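Local coordinates for protein aminoglycoside phosphotransferase (Streptomyces rimosus, PDB 6FUC) that probably phosphorylates the 3''-hydroxyl of streptomycin with ATP as phosphate donor, as an aminoglycoside kinase of the protein-kinase-like superfamily that confers antibiotic resistance, at residues 6-9 / 10-14; 51-54 / 55-58; 112-115 / 116-120; 158-161 / 162-165; 174-177 / 178-181. All blocks are in the same frame, centred on the assembly; numbering follows the deposited sequence. Where two conformers were deposited one is given.

Interaction 1 of 5, residues 6-9 / 10-14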
loop_
_atom_site.group_PDB
_atom_site.type_symbol
_atom_site.label_atom_id
_atom_site.label_comp_id
_atom_site.label_asym_id
_atom_site.label_seq_id
_atom_site.Cartn_x
_atom_site.Cartn_y
_atom_site.Cartn_z
ATOM N N ALA A 6 5.813 -24.998 -5.661
ATOM C CA ALA A 6 4.539 -25.154 -4.986
ATOM C C ALA A 6 3.548 -24.074 -5.461
ATOM O O ALA A 6 2.357 -24.375 -5.670
ATOM C CB ALA A 6 4.708 -25.076 -3.480
ATOM N N PHE A 7 4.015 -22.837 -5.650
ATOM C CA PHE A 7 3.118 -21.764 -6.030
ATOM C C PHE A 7 2.615 -21.956 -7.453
ATOM O O PHE A 7 1.419 -21.827 -7.724
ATOM C CB PHE A 7 3.832 -20.457 -5.864
ATOM C CG PHE A 7 4.146 -20.066 -4.427
ATOM C CD1 PHE A 7 3.541 -20.670 -3.336
ATOM C CD2 PHE A 7 5.077 -19.080 -4.210
ATOM C CE1 PHE A 7 3.837 -20.239 -2.063
ATOM C CE2 PHE A 7 5.363 -18.607 -2.942
ATOM C CZ PHE A 7 4.751 -19.248 -1.872
ATOM N N LEU A 8 3.510 -22.351 -8.339
ATOM C CA LEU A 8 3.100 -22.552 -9.705
ATOM C C LEU A 8 2.111 -23.763 -9.786
ATOM O O LEU A 8 1.191 -23.766 -10.601
ATOM C CB LEU A 8 4.302 -22.752 -10.648
ATOM C CG LEU A 8 5.039 -21.413 -10.955
ATOM C CD1 LEU A 8 6.433 -21.674 -11.536
ATOM C CD2 LEU A 8 4.224 -20.547 -11.897
ATOM N N THR A 9 2.230 -24.737 -8.898
ATOM C CA THR A 9 1.268 -25.838 -8.855
ATOM C C THR A 9 -0.148 -25.324 -8.577
ATOM O O THR A 9 -1.095 -25.718 -9.222
ATOM C CB THR A 9 1.707 -26.900 -7.871
ATOM O OG1 THR A 9 2.993 -27.409 -8.294
ATOM C CG2 THR A 9 0.811 -28.011 -7.838
ATOM N N LEU A 10 -0.253 -24.441 -7.606
ATOM C CA LEU A 10 -1.532 -23.834 -7.312
ATOM C C LEU A 10 -2.061 -23.104 -8.526
ATOM O O LEU A 10 -3.254 -23.177 -8.829
ATOM C CB LEU A 10 -1.485 -22.826 -6.126
ATOM C CG LEU A 10 -1.190 -23.418 -4.757
ATOM C CD1 LEU A 10 -0.949 -22.349 -3.743
ATOM C CD2 LEU A 10 -2.387 -24.260 -4.339
ATOM N N LEU A 11 -1.192 -22.294 -9.183
ATOM C CA LEU A 11 -1.649 -21.459 -10.260
ATOM C C LEU A 11 -2.022 -22.250 -11.521
ATOM O O LEU A 11 -2.916 -21.870 -12.265
ATOM C CB LEU A 11 -0.633 -20.405 -10.589
ATOM C CG LEU A 11 -0.262 -19.450 -9.445
ATOM C CD1 LEU A 11 0.724 -18.416 -9.920
ATOM C CD2 LEU A 11 -1.488 -18.844 -8.760
ATOM N N ARG A 12 -1.311 -23.366 -11.738
ATOM C CA ARG A 12 -1.543 -24.214 -12.847
ATOM C C ARG A 12 -2.684 -25.169 -12.661
ATOM O O ARG A 12 -3.036 -25.889 -13.621
ATOM C CB ARG A 12 -0.262 -24.956 -13.241
ATOM C CG ARG A 12 0.825 -24.037 -13.775
ATOM C CD ARG A 12 2.167 -24.712 -13.941
ATOM N NE ARG A 12 3.146 -23.762 -14.515
ATOM C CZ ARG A 12 4.463 -23.871 -14.449
ATOM N NH1 ARG A 12 5.030 -24.844 -13.730
ATOM N NH2 ARG A 12 5.239 -22.992 -15.079
ATOM N N ALA A 13 -3.313 -25.194 -11.502
ATOM C CA ALA A 13 -4.249 -26.245 -11.175
ATOM C C ALA A 13 -5.432 -26.319 -12.122
ATOM O O ALA A 13 -5.962 -27.404 -12.350
ATOM C CB ALA A 13 -4.750 -26.168 -9.746
ATOM N N ASP A 14 -5.893 -25.196 -12.664
ATOM C CA ASP A 14 -7.014 -25.227 -13.575
ATOM C C ASP A 14 -6.667 -25.617 -15.002
ATOM O O ASP A 14 -7.545 -25.789 -15.820
ATOM C CB ASP A 14 -7.730 -23.910 -13.613
ATOM C CG ASP A 14 -6.856 -22.800 -14.115
ATOM O OD1 ASP A 14 -6.010 -22.349 -13.353
ATOM O OD2 ASP A 14 -6.609 -22.597 -15.403
#
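Leu8 and Arg12, one helical turn apart, meet with aliphatic carbons against a guanidinium face. Leu8 CB lies over one face of that group, toward its rim, and approaches Arg12 NH1 to 3.8 Å. The two methyls continue the cover: Leu8 CD1 comes within 4.0 Å of Arg12 NH2, and CD2 stands 4.1 Å from the same nitrogen. The nearly straight run of Arg12 from CG to NE (chi2 170°, chi3 178°) carries the charged end back across the leucine instead of curling it away.

The next shell is the backbone beneath. Leu8 O accepts from Arg12 N at 2.8 Å and is also grazed by Arg12 CB and CG, both about 3.2 Å away, so the base of the arginine sits closely on this carbonyl. One step earlier, Leu11 N donates to Phe7 O at 3.0 Å, and Leu11 CG rests 3.4 Å from that same Phe7 oxygen. Thr9 bonds through OG1 to the carbonyl of Thr5, which is within helix 4-12 as well.

Further out, the helix packs on the five-stranded antiparallel sheet. Phe7 and Leu11 are buried against Phe33 of strand 31-34 and Cys44 of strand 40-45, Leu8 touches Trp20 and Phe33, and Arg77 of strand 73-79 donates to the carbonyl of Leu10 near the end of the helix.

Interaction 2 of 5, residues 51-54 / 55-58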
loop_
_atom_site.group_PDB
_atom_site.type_symbol
_atom_site.label_atom_id
_atom_site.label_comp_id
_atom_site.label_asym_id
_atom_site.label_seq_id
_atom_site.Cartn_x
_atom_site.Cartn_y
_atom_site.Cartn_z
ATOM N N ALA A 51 -3.146 -16.414 6.529
ATOM C CA ALA A 51 -4.159 -15.516 7.102
ATOM C C ALA A 51 -3.981 -14.109 6.565
ATOM O O ALA A 51 -4.985 -13.450 6.325
ATOM C CB ALA A 51 -4.081 -15.542 8.617
ATOM N N ALA A 52 -2.751 -13.644 6.373
ATOM C CA ALA A 52 -2.532 -12.287 5.803
ATOM C C ALA A 52 -3.038 -12.233 4.364
ATOM O O ALA A 52 -3.604 -11.228 3.939
ATOM C CB ALA A 52 -1.062 -11.925 5.829
ATOM N N LEU A 53 -2.870 -13.340 3.599
ATOM C CA LEU A 53 -3.351 -13.299 2.190
ATOM C C LEU A 53 -4.917 -13.372 2.179
ATOM O O LEU A 53 -5.527 -12.736 1.346
ATOM C CB LEU A 53 -2.705 -14.384 1.395
ATOM C CG LEU A 53 -2.858 -14.224 -0.105
ATOM C CD1 LEU A 53 -2.149 -13.000 -0.654
ATOM C CD2 LEU A 53 -2.474 -15.511 -0.835
ATOM N N GLU A 54 -5.493 -14.190 3.062
ATOM C CA GLU A 54 -6.942 -14.229 3.154
ATOM C C GLU A 54 -7.493 -12.840 3.511
ATOM O O GLU A 54 -8.534 -12.427 3.001
ATOM C CB GLU A 54 -7.404 -15.243 4.164
ATOM C CG GLU A 54 -8.852 -15.619 4.012
ATOM C CD GLU A 54 -9.229 -16.760 4.923
ATOM O OE1 GLU A 54 -8.390 -17.668 5.229
ATOM O OE2 GLU A 54 -10.395 -16.802 5.341
ATOM N N ALA A 55 -6.795 -12.177 4.420
ATOM C CA ALA A 55 -7.123 -10.777 4.778
ATOM C C ALA A 55 -7.129 -9.837 3.569
ATOM O O ALA A 55 -8.024 -8.995 3.428
ATOM C CB ALA A 55 -6.158 -10.262 5.874
ATOM N N GLU A 56 -6.130 -10.006 2.705
ATOM C CA GLU A 56 -6.070 -9.236 1.478
ATOM C C GLU A 56 -7.226 -9.587 0.551
ATOM O O GLU A 56 -7.854 -8.691 -0.020
ATOM C CB GLU A 56 -4.703 -9.439 0.803
ATOM C CG GLU A 56 -4.602 -8.671 -0.488
ATOM C CD GLU A 56 -3.195 -8.606 -1.071
ATOM O OE1 GLU A 56 -2.224 -8.842 -0.305
ATOM O OE2 GLU A 56 -3.099 -8.229 -2.260
ATOM N N ARG A 57 -7.496 -10.881 0.366
ATOM C CA ARG A 57 -8.615 -11.314 -0.436
ATOM C C ARG A 57 -9.873 -10.595 -0.023
ATOM O O ARG A 57 -10.643 -10.095 -0.835
ATOM C CB ARG A 57 -8.767 -12.845 -0.306
ATOM C CG ARG A 57 -9.947 -13.376 -1.075
ATOM C CD ARG A 57 -10.379 -14.757 -0.633
ATOM N NE ARG A 57 -10.978 -14.653 0.692
ATOM C CZ ARG A 57 -11.410 -15.654 1.375
ATOM N NH1 ARG A 57 -11.092 -16.876 0.969
ATOM N NH2 ARG A 57 -12.005 -15.426 2.552
ATOM N N ASP A 58 -10.136 -10.638 1.296
ATOM C CA ASP A 58 -11.349 -10.050 1.823
ATOM C C ASP A 58 -11.439 -8.540 1.578
ATOM O O ASP A 58 -12.519 -8.009 1.297
ATOM C CB ASP A 58 -11.485 -10.383 3.302
ATOM C CG ASP A 58 -11.667 -11.849 3.610
ATOM O OD1 ASP A 58 -12.033 -12.652 2.697
ATOM O OD2 ASP A 58 -11.479 -12.211 4.795
HETATM O O HOH W 1 -1.220 -9.696 2.105
HETATM O O HOH W 2 -12.246 -14.606 5.743
#
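Arg57 lies alongside Glu54, three residues earlier on helix 50-63, both side chains pointing the same way. Its CB starts 3.3 Å from Glu54 O. From there CG runs anti to the backbone N (chi1 178°), and a bend at chi3 (70°) turns the guanidinium toward both Glu54 and Asp58. NE reaches Asp58 OD1 at 3.0 Å and NH2 reaches it at 2.8 Å, a side-on grip by two nitrogens on one oxygen that lies in the guanidinium plane. Asp58 OD1 meets NH2 with its syn lone pair, whereas NE comes from above the carboxylate plane. Glu54 CG covers one guanidinium face, 3.5 Å from Arg57 NH2. The Glu54 carboxylate adds a salt bridge of charge alone: Glu54 OE2 is 3.5 Å from Arg57 NH2 but well out of the guanidinium plane, with no N-H directed at it. Water 2 donates to Glu54 OE2 and Asp58 OD2, joining two acids that probably repel one another. Arg57 also makes a cation-pi contact with Trp76.

On another side of the helix, Glu56 OE1 forms a salt bridge with Lys43 of strand 40-45. This helix-to-strand pairing is consistent with the lysine-glutamate pair of the N-terminal lobe in the kinase fold.

Interaction 3 of 5, residues 112-115 / 116-120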
loop_
_atom_site.group_PDB
_atom_site.type_symbol
_atom_site.label_atom_id
_atom_site.label_comp_id
_atom_site.label_asym_id
_atom_site.label_seq_id
_atom_site.Cartn_x
_atom_site.Cartn_y
_atom_site.Cartn_z
ATOM N N ASP A 112 -8.467 13.536 -5.795
ATOM C CA ASP A 112 -9.899 13.275 -5.827
ATOM C C ASP A 112 -10.221 11.776 -5.575
ATOM O O ASP A 112 -11.183 11.461 -4.868
ATOM C CB ASP A 112 -10.528 13.669 -7.198
ATOM C CG ASP A 112 -10.466 15.133 -7.516
ATOM O OD1 ASP A 112 -10.266 15.970 -6.616
ATOM O OD2 ASP A 112 -10.672 15.471 -8.716
ATOM N N ALA A 113 -9.443 10.901 -6.159
ATOM C CA ALA A 113 -9.694 9.461 -6.006
ATOM C C ALA A 113 -9.416 8.998 -4.539
ATOM O O ALA A 113 -10.133 8.160 -4.009
ATOM C CB ALA A 113 -8.841 8.652 -6.964
ATOM N N VAL A 114 -8.367 9.543 -3.970
ATOM C CA VAL A 114 -8.015 9.246 -2.555
ATOM C C VAL A 114 -9.094 9.820 -1.647
ATOM O O VAL A 114 -9.518 9.165 -0.692
ATOM C CB VAL A 114 -6.616 9.704 -2.263
ATOM C CG1 VAL A 114 -6.309 9.537 -0.766
ATOM C CG2 VAL A 114 -5.635 8.950 -3.084
ATOM N N ARG A 115 -9.573 11.019 -1.931
ATOM C CA ARG A 115 -10.628 11.613 -1.134
ATOM C C ARG A 115 -11.853 10.700 -1.167
ATOM O O ARG A 115 -12.523 10.473 -0.121
ATOM C CB ARG A 115 -10.971 13.019 -1.638
ATOM C CG ARG A 115 -12.123 13.601 -0.859
ATOM C CD ARG A 115 -12.549 14.966 -1.287
ATOM N NE ARG A 115 -12.817 15.157 -2.698
ATOM C CZ ARG A 115 -13.819 14.644 -3.425
ATOM N NH1 ARG A 115 -14.737 13.803 -2.931
ATOM N NH2 ARG A 115 -13.899 14.979 -4.708
ATOM N N ARG A 116 -12.220 10.188 -2.327
ATOM C CA ARG A 116 -13.386 9.306 -2.402
ATOM C C ARG A 116 -13.201 8.068 -1.527
ATOM O O ARG A 116 -14.117 7.669 -0.795
ATOM C CB ARG A 116 -13.699 8.908 -3.840
ATOM C CG ARG A 116 -14.207 10.059 -4.667
ATOM C CD ARG A 116 -14.496 9.556 -6.116
ATOM N NE ARG A 116 -15.677 8.617 -6.136
ATOM C CZ ARG A 116 -15.704 7.270 -6.187
ATOM N NH1 ARG A 116 -14.605 6.457 -6.255
ATOM N NH2 ARG A 116 -16.902 6.733 -6.120
ATOM N N LEU A 117 -12.022 7.454 -1.572
ATOM C CA LEU A 117 -11.751 6.314 -0.710
ATOM C C LEU A 117 -11.876 6.699 0.761
ATOM O O LEU A 117 -12.522 5.996 1.581
ATOM C CB LEU A 117 -10.383 5.752 -1.013
ATOM C CG LEU A 117 -9.843 4.679 -0.103
ATOM C CD1 LEU A 117 -10.680 3.410 -0.142
ATOM C CD2 LEU A 117 -8.407 4.360 -0.475
ATOM N N HIS A 118 -11.270 7.847 1.096
ATOM C CA HIS A 118 -11.292 8.378 2.426
ATOM C C HIS A 118 -12.685 8.977 2.857
ATOM O O HIS A 118 -12.818 9.589 3.938
ATOM C CB HIS A 118 -10.248 9.451 2.609
ATOM C CG HIS A 118 -8.829 8.956 2.602
ATOM N ND1 HIS A 118 -7.790 9.783 2.935
ATOM C CD2 HIS A 118 -8.285 7.738 2.373
ATOM C CE1 HIS A 118 -6.663 9.109 2.885
ATOM N NE2 HIS A 118 -6.927 7.851 2.518
ATOM N N GLU A 119 -13.648 8.901 2.039
ATOM C CA GLU A 119 -15.002 9.264 2.394
ATOM C C GLU A 119 -15.869 8.066 2.635
ATOM O O GLU A 119 -16.998 8.257 3.116
ATOM C CB GLU A 119 -15.607 10.206 1.325
ATOM C CG GLU A 119 -15.011 11.600 1.524
ATOM C CD GLU A 119 -15.495 12.604 0.513
ATOM O OE1 GLU A 119 -16.190 12.254 -0.431
ATOM O OE2 GLU A 119 -15.141 13.773 0.618
ATOM N N LEU A 120 -15.394 6.838 2.429
ATOM C CA LEU A 120 -16.177 5.688 2.881
ATOM C C LEU A 120 -16.407 5.798 4.383
ATOM O O LEU A 120 -15.517 6.203 5.106
ATOM C CB LEU A 120 -15.450 4.388 2.574
ATOM C CG LEU A 120 -15.289 4.053 1.081
ATOM C CD1 LEU A 120 -14.555 2.745 0.961
ATOM C CD2 LEU A 120 -16.623 4.026 0.365
HETATM O O HOH W 3 -11.597 6.393 -5.769
#
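A type I turn from Leu117 to Leu120 closes the end of helix 100-117, and here Val114 packs on His118 while Arg115 pairs with Glu119. The kinase-like fold sets this helix end beside the loop of His187 and Leu190, whose H-G-D sequence resembles the catalytic loop of related phosphotransferases: Leu117 touches His187 and Val114 touches Leu190.

Val114 CG1, placed anti to the backbone N (chi1 174°), sits over one face of the His118 ring in a CH-pi contact, 3.8 Å from the ring centroid and 16° off the normal. Beneath it, Val114 O accepts from His118 N at 2.8 Å. The rotation of the buried imidazole is fixed from outside as well: ND1 is hydrogen-bonded to Tyr251 OH and NE2 to Asp221 OD2, so both ring nitrogens are satisfied.

At the exposed edge, Arg115 and Glu119 form an i to i+4 salt bridge. The arginine bends at chi3, and its CG and CD each pass 3.4 Å from Glu119 OE2. The guanidinium and carboxylate planes are 42° apart. The bond itself is long and not straight: Arg115 NH1 holds Glu119 OE1 in the guanidinium plane at 3.3 Å, while approaching that oxygen from above the carboxylate plane.

Interaction 4 of 5, residues 158-161 / 162-165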
loop_
_atom_site.group_PDB
_atom_site.type_symbol
_atom_site.label_atom_id
_atom_site.label_comp_id
_atom_site.label_asym_id
_atom_site.label_seq_id
_atom_site.Cartn_x
_atom_site.Cartn_y
_atom_site.Cartn_z
ATOM N N HIS A 158 21.430 4.035 8.868
ATOM C CA HIS A 158 22.520 3.580 9.709
ATOM C C HIS A 158 22.229 3.668 11.189
ATOM O O HIS A 158 23.155 3.632 12.020
ATOM C CB HIS A 158 23.840 4.331 9.368
ATOM C CG HIS A 158 24.230 4.247 7.937
ATOM N ND1 HIS A 158 23.712 5.044 6.935
ATOM C CD2 HIS A 158 25.126 3.426 7.338
ATOM C CE1 HIS A 158 24.285 4.708 5.781
ATOM N NE2 HIS A 158 25.126 3.716 6.002
ATOM N N THR A 159 20.948 3.747 11.530
ATOM C CA THR A 159 20.529 3.838 12.945
ATOM C C THR A 159 19.846 2.524 13.333
ATOM O O THR A 159 19.017 2.046 12.505
ATOM C CB THR A 159 19.548 4.972 13.103
ATOM O OG1 THR A 159 20.150 6.199 12.655
ATOM C CG2 THR A 159 19.045 5.105 14.564
ATOM N N PRO A 160 20.180 1.971 14.528
ATOM C CA PRO A 160 19.489 0.725 14.989
ATOM C C PRO A 160 17.977 0.916 14.987
ATOM O O PRO A 160 17.465 1.884 15.531
ATOM C CB PRO A 160 20.019 0.534 16.417
ATOM C CG PRO A 160 21.360 1.236 16.399
ATOM C CD PRO A 160 21.231 2.401 15.463
ATOM N N PRO A 161 17.257 -0.031 14.376
ATOM C CA PRO A 161 15.819 0.176 14.324
ATOM C C PRO A 161 15.130 0.232 15.681
ATOM O O PRO A 161 14.096 0.899 15.770
ATOM C CB PRO A 161 15.334 -0.950 13.434
ATOM C CG PRO A 161 16.476 -1.212 12.537
ATOM C CD PRO A 161 17.666 -1.066 13.413
ATOM N N GLY A 162 15.652 -0.409 16.738
ATOM C CA GLY A 162 15.057 -0.247 18.072
ATOM C C GLY A 162 15.117 1.187 18.511
ATOM O O GLY A 162 14.199 1.676 19.161
ATOM N N GLU A 163 16.188 1.910 18.140
ATOM C CA GLU A 163 16.278 3.325 18.465
ATOM C C GLU A 163 15.275 4.165 17.671
ATOM O O GLU A 163 14.642 5.081 18.199
ATOM C CB GLU A 163 17.698 3.867 18.167
ATOM C CG GLU A 163 18.698 3.365 19.170
ATOM C CD GLU A 163 20.147 3.709 18.825
ATOM O OE1 GLU A 163 20.405 4.602 17.992
ATOM O OE2 GLU A 163 21.015 3.029 19.379
ATOM N N LEU A 164 15.070 3.817 16.418
ATOM C CA LEU A 164 14.086 4.495 15.601
ATOM C C LEU A 164 12.689 4.308 16.179
ATOM O O LEU A 164 11.906 5.279 16.269
ATOM C CB LEU A 164 14.176 4.013 14.141
ATOM C CG LEU A 164 15.491 4.285 13.412
ATOM C CD1 LEU A 164 15.489 3.603 12.060
ATOM C CD2 LEU A 164 15.722 5.788 13.297
ATOM N N LEU A 165 12.365 3.092 16.558
ATOM C CA LEU A 165 11.068 2.825 17.153
ATOM C C LEU A 165 10.854 3.609 18.443
ATOM O O LEU A 165 9.778 4.184 18.702
ATOM C CB LEU A 165 10.884 1.311 17.364
ATOM C CG LEU A 165 9.464 0.933 17.833
ATOM C CD1 LEU A 165 8.426 1.276 16.794
ATOM C CD2 LEU A 165 9.431 -0.549 18.075
#
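Thr159 and Pro160 meet Glu163 and Leu164 at the start of helix 161-168, where Pro160 occupies the N-cap position. The backbone turns here from an extended residue, Pro160 (psi 130°), into helical Pro161. Proline suits this first helical turn, since the lack of an amide hydrogen at Pro161 costs no bond inside the helix.

The buried part of the contact is hydrophobic. Thr159 CG2 approaches Leu164 CD2 to 3.6 Å. The threonine methyl is anti to the backbone N (chi1 -58° for OG1), which brings it, and not the hydroxyl, onto the leucine. The other branch of Leu164, CD1, lies near both Thr159 O and Pro161 CA. Outside the contact, buried Leu164 touches Leu152 and Gln156, and Leu165 packs on Phe135, Ala138 and Val142 of helix 131-143.

The side toward solvent is as close but less ordered. Pro160 and Glu163 are both exposed, and the extended chain of Glu163 brings its carboxylate against the proline ring, OE2 3.5 Å from Pro160 CG. This holds for the modelled conformer of the glutamate, one of two.

Backbone bonds close the first turn on both cap and helix. Leu165 N donates to Pro161 O at 2.9 Å. Pro160 O takes two amides: Leu164 N at 3.2 Å with a 156° N-H...O angle, and Glu163 N at 2.9 Å in a weak, bent bond.

Interaction 5 of 5, residues 174-177 / 178-181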
loop_
_atom_site.group_PDB
_atom_site.type_symbol
_atom_site.label_atom_id
_atom_site.label_comp_id
_atom_site.label_asym_id
_atom_site.label_seq_id
_atom_site.Cartn_x
_atom_site.Cartn_y
_atom_site.Cartn_z
ATOM N N GLN A 174 -0.670 10.585 21.717
ATOM C CA GLN A 174 -1.056 11.780 20.977
ATOM C C GLN A 174 -1.571 11.405 19.599
ATOM O O GLN A 174 -2.563 11.968 19.121
ATOM C CB GLN A 174 0.188 12.708 20.875
ATOM C CG GLN A 174 -0.055 14.071 20.376
ATOM C CD GLN A 174 1.226 14.881 20.526
ATOM O OE1 GLN A 174 1.518 15.463 21.593
ATOM N NE2 GLN A 174 2.008 14.912 19.472
ATOM N N ARG A 175 -0.860 10.507 18.922
ATOM C CA ARG A 175 -1.244 10.130 17.553
ATOM C C ARG A 175 -2.554 9.321 17.588
ATOM O O ARG A 175 -3.378 9.458 16.667
ATOM C CB ARG A 175 -0.116 9.401 16.893
ATOM C CG ARG A 175 1.138 10.234 16.736
ATOM C CD ARG A 175 1.058 11.305 15.666
ATOM N NE ARG A 175 2.303 12.166 15.839
ATOM C CZ ARG A 175 2.341 13.268 16.499
ATOM N NH1 ARG A 175 1.222 13.788 16.959
ATOM N NH2 ARG A 175 3.527 13.828 16.689
ATOM N N LEU A 176 -2.782 8.513 18.619
ATOM C CA LEU A 176 -4.050 7.840 18.755
ATOM C C LEU A 176 -5.209 8.830 18.883
ATOM O O LEU A 176 -6.290 8.614 18.348
ATOM C CB LEU A 176 -4.085 6.891 19.950
ATOM C CG LEU A 176 -3.361 5.568 19.736
ATOM C CD1 LEU A 176 -3.044 4.907 21.108
ATOM C CD2 LEU A 176 -4.133 4.590 18.892
ATOM N N ALA A 177 -5.006 9.926 19.621
ATOM C CA ALA A 177 -6.054 10.909 19.745
ATOM C C ALA A 177 -6.356 11.553 18.403
ATOM O O ALA A 177 -7.542 11.796 18.069
ATOM C CB ALA A 177 -5.672 11.925 20.789
ATOM N N GLN A 178 -5.302 11.841 17.636
ATOM C CA GLN A 178 -5.531 12.436 16.273
ATOM C C GLN A 178 -6.261 11.454 15.372
ATOM O O GLN A 178 -7.125 11.839 14.594
ATOM C CB GLN A 178 -4.210 12.896 15.693
ATOM C CG GLN A 178 -3.635 14.079 16.457
ATOM C CD GLN A 178 -2.238 14.410 16.010
ATOM O OE1 GLN A 178 -1.398 13.529 15.909
ATOM N NE2 GLN A 178 -1.974 15.656 15.833
ATOM N N GLU A 179 -5.865 10.182 15.431
ATOM C CA GLU A 179 -6.508 9.135 14.638
ATOM C C GLU A 179 -7.985 9.045 15.032
ATOM O O GLU A 179 -8.823 8.977 14.139
ATOM C CB GLU A 179 -5.826 7.786 14.940
ATOM C CG GLU A 179 -6.531 6.591 14.299
ATOM C CD GLU A 179 -5.895 5.289 14.797
ATOM O OE1 GLU A 179 -6.173 4.869 15.931
ATOM O OE2 GLU A 179 -5.137 4.708 14.064
ATOM N N ALA A 180 -8.306 9.055 16.309
ATOM C CA ALA A 180 -9.714 8.948 16.712
ATOM C C ALA A 180 -10.528 10.123 16.164
ATOM O O ALA A 180 -11.669 9.927 15.742
ATOM C CB ALA A 180 -9.831 8.904 18.227
ATOM N N ALA A 181 -9.935 11.318 16.167
ATOM C CA ALA A 181 -10.610 12.479 15.689
ATOM C C ALA A 181 -10.773 12.527 14.192
ATOM O O ALA A 181 -11.761 13.113 13.715
ATOM C CB ALA A 181 -9.836 13.694 16.161
#
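Backbone bonds give helix 172-181 its framework here, with Gln174 to Ala177 accepting in turn from Gln178 to Ala181. Glu179 N to Arg175 O and Ala180 N to Leu176 O are both 2.9 Å, while Gln178 N to Gln174 O and Ala181 N to Ala177 O are slightly longer at 3.1 Å. All four are regular i to i+4 bonds.

A polar side-chain pair lies along one flank. Arg175 and Gln178 run side by side in the same direction, and in the modelled conformer Arg175 NH1 donates to Gln178 OE1 at 2.8 Å. The arginine bends at chi2 (-73°), which folds the guanidinium back toward the glutamine. The bond is far from ideal: the nitrogen stands 38° above the amide carbonyl plane, and the guanidinium is turned 38° from the amide. Because Arg175 has a second conformer, this link is provisional.

Van der Waals contact is slighter. Leu176 lies alongside Glu179, its CD2 3.6 Å from OE1, a carbon-to-oxygen touch without a bond. The other carboxylate oxygen, Glu179 OE2, accepts from the amide of Leu131 at the start of helix 131-143, where the helix end would probably favour its negative charge.

Helix 172-181 thus touches two others: Arg175 and Leu176 reach Leu131 of helix 131-143, while Arg175 touches Asp258 and Phe262, and Gln178 Arg259, of helix 257-266.

The five contacts are separate local turns in series, none touching another. Interactions 1 and 2 lie on the same side of the chain's centre, their centres 18 Å apart, on two helices that pack against the five-stranded sheet. Interactions 3, 4 and 5 belong to the largely helical remainder. The centres of interactions 3 and 5 are 20 Å apart; those of interactions 4 and 5, on consecutive helices, are 24 Å apart. Two contacts lie next to probable active-site elements: interaction 2 through the Glu56-Lys43 pair and interaction 3 through the His187 loop, with about 11 Å between their nearest atoms. Interactions 1 and 5 lie on opposite sides of the chain's centre, their centres 44 Å apart.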